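Local coordinates for nascent polypeptide-associated complex protein (PDB 1TR8) that probably contacts nascent polypeptide chains as they emerge from the ribosome, acting as a homodimer that also binds ribosomal RNA, at residues E18-K23 and P34-M39. Numbering follows the deposited sequence.
Sequences EEVVIK and PKVNVM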
loop_
_atom_site.group_PDB
_atom_site.type_symbol
_atom_site.label_atom_id
_atom_site.label_comp_id
_atom_site.label_asym_id
_atom_site.label_seq_id
_atom_site.Cartn_x
_atom_site.Cartn_y
_atom_site.Cartn_z
ATOM N N GLU A 18 -5.190 -2.746 14.281
ATOM C CA GLU A 18 -6.425 -2.094 13.884
ATOM C C GLU A 18 -7.005 -2.678 12.618
ATOM O O GLU A 18 -8.218 -2.717 12.469
ATOM C CB GLU A 18 -6.233 -0.580 13.740
ATOM C CG GLU A 18 -5.896 0.069 15.069
ATOM C CD GLU A 18 -5.748 1.573 14.985
ATOM O OE1 GLU A 18 -5.720 2.126 13.862
ATOM O OE2 GLU A 18 -5.687 2.202 16.061
ATOM N N GLU A 19 -6.157 -3.194 11.740
ATOM C CA GLU A 19 -6.606 -3.684 10.456
ATOM C C GLU A 19 -5.491 -4.476 9.812
ATOM O O GLU A 19 -4.295 -4.166 9.991
ATOM C CB GLU A 19 -6.971 -2.464 9.615
ATOM C CG GLU A 19 -7.583 -2.679 8.244
ATOM C CD GLU A 19 -7.940 -1.329 7.602
ATOM O OE1 GLU A 19 -8.362 -0.412 8.334
ATOM O OE2 GLU A 19 -7.826 -1.170 6.379
ATOM N N VAL A 20 -5.885 -5.489 9.054
ATOM C CA VAL A 20 -4.984 -6.204 8.162
ATOM C C VAL A 20 -5.621 -6.106 6.796
ATOM O O VAL A 20 -6.843 -6.251 6.663
ATOM C CB VAL A 20 -4.863 -7.674 8.559
ATOM C CG1 VAL A 20 -4.151 -8.485 7.471
ATOM C CG2 VAL A 20 -4.142 -7.761 9.895
ATOM N N VAL A 21 -4.796 -5.756 5.815
ATOM C CA VAL A 21 -5.218 -5.703 4.429
ATOM C C VAL A 21 -4.354 -6.665 3.629
ATOM O O VAL A 21 -3.122 -6.546 3.643
ATOM C CB VAL A 21 -5.048 -4.301 3.821
ATOM C CG1 VAL A 21 -5.492 -4.326 2.366
ATOM C CG2 VAL A 21 -5.819 -3.245 4.637
ATOM N N ILE A 22 -5.018 -7.528 2.863
ATOM C CA ILE A 22 -4.362 -8.441 1.944
ATOM C C ILE A 22 -4.638 -7.999 0.512
ATOM O O ILE A 22 -5.778 -8.036 0.061
ATOM C CB ILE A 22 -4.856 -9.864 2.170
ATOM C CG1 ILE A 22 -4.757 -10.213 3.655
ATOM C CG2 ILE A 22 -4.027 -10.793 1.358
ATOM C CD1 ILE A 22 -5.395 -11.513 3.991
ATOM N N LYS A 23 -3.562 -7.692 -0.214
ATOM C CA LYS A 23 -3.638 -7.025 -1.498
ATOM C C LYS A 23 -3.291 -7.976 -2.615
ATOM O O LYS A 23 -2.238 -8.607 -2.588
ATOM C CB LYS A 23 -2.641 -5.871 -1.532
ATOM C CG LYS A 23 -2.922 -4.792 -0.496
ATOM C CD LYS A 23 -1.792 -3.786 -0.465
ATOM C CE LYS A 23 -2.206 -2.492 0.202
ATOM N NZ LYS A 23 -1.259 -1.387 -0.225
ATOM N N PRO A 34 -8.586 -7.566 13.900
ATOM C CA PRO A 34 -8.286 -8.978 13.949
ATOM C C PRO A 34 -7.506 -9.369 15.183
ATOM O O PRO A 34 -6.911 -8.516 15.852
ATOM C CB PRO A 34 -7.411 -9.162 12.713
ATOM C CG PRO A 34 -6.770 -7.865 12.523
ATOM C CD PRO A 34 -7.767 -6.859 12.903
ATOM N N LYS A 35 -7.516 -10.662 15.476
ATOM C CA LYS A 35 -6.563 -11.252 16.394
ATOM C C LYS A 35 -5.358 -11.751 15.584
ATOM O O LYS A 35 -5.513 -12.382 14.536
ATOM C CB LYS A 35 -7.221 -12.398 17.160
ATOM C CG LYS A 35 -6.222 -13.174 17.995
ATOM C CD LYS A 35 -6.782 -13.602 19.348
ATOM C CE LYS A 35 -5.609 -13.942 20.261
ATOM N NZ LYS A 35 -4.315 -13.477 19.629
ATOM N N VAL A 36 -4.155 -11.429 16.043
ATOM C CA VAL A 36 -2.951 -11.732 15.288
ATOM C C VAL A 36 -1.866 -12.364 16.160
ATOM O O VAL A 36 -1.541 -11.864 17.233
ATOM C CB VAL A 36 -2.361 -10.477 14.607
ATOM C CG1 VAL A 36 -1.120 -10.841 13.812
ATOM C CG2 VAL A 36 -3.386 -9.780 13.722
ATOM N N ASN A 37 -1.346 -13.490 15.681
ATOM C CA ASN A 37 -0.207 -14.181 16.261
ATOM C C ASN A 37 0.973 -14.153 15.294
ATOM O O ASN A 37 0.792 -14.124 14.079
ATOM C CB ASN A 37 -0.577 -15.637 16.538
ATOM C CG ASN A 37 -1.480 -15.775 17.741
ATOM O OD1 ASN A 37 -1.680 -14.816 18.482
ATOM N ND2 ASN A 37 -2.044 -16.963 17.935
ATOM N N VAL A 38 2.179 -14.191 15.840
ATOM C CA VAL A 38 3.384 -14.176 15.024
ATOM C C VAL A 38 4.424 -15.194 15.512
ATOM O O VAL A 38 4.517 -15.504 16.692
ATOM C CB VAL A 38 3.985 -12.750 14.956
ATOM C CG1 VAL A 38 4.433 -12.293 16.307
ATOM C CG2 VAL A 38 5.160 -12.687 13.959
HETATM N N MSE A 39 5.193 -15.720 14.570
HETATM C CA MSE A 39 6.353 -16.560 14.866
HETATM C C MSE A 39 7.394 -16.372 13.778
HETATM O O MSE A 39 7.069 -16.000 12.657
HETATM C CB MSE A 39 5.976 -18.037 14.964
HETATM C CG MSE A 39 5.272 -18.615 13.757
HETATM SE SE MSE A 39 5.783 -20.477 13.592
HETATM C CE MSE A 39 7.200 -20.152 12.364
#
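P34 and V20 carry this small apolar contact between two strands that belong to different sheets of the NAC domain and diverge from the point where they meet. The CG corner of the P34 ring comes up against one methyl of V20, with CG2 of V20 3.7 Å from CG of P34, and the two side chains cross obliquely. V20 has CG1 anti to the backbone N (chi1 169°), which puts CG2 beside that nitrogen and at the proline ring. The neighbouring ring atom, CD of P34, faces main chain instead, lying 4.2 Å from the backbone N of E19 and equally far from the carbonyl O of E18. V36, two residues on and with its CB likewise directed toward 18-23, adds a looser touch: its CG2 is 4.4 Å from CG2 of V20. E18 and E19 thus meet P34 through main chain, their CB atoms being directed away from 34-39. The two strands separate beyond V20 and V36. Strand 19-23 pairs antiparallel with 27-32 on one edge and, on the other, with a strand of the second subunit, so that the sheet continues across the interface with that subunit; V20 also packs on V20 of that subunit. Strand 35-41 runs between 12-14 and 44-51, and V49 of the latter touches both V20 and P34, bridging the two sheets.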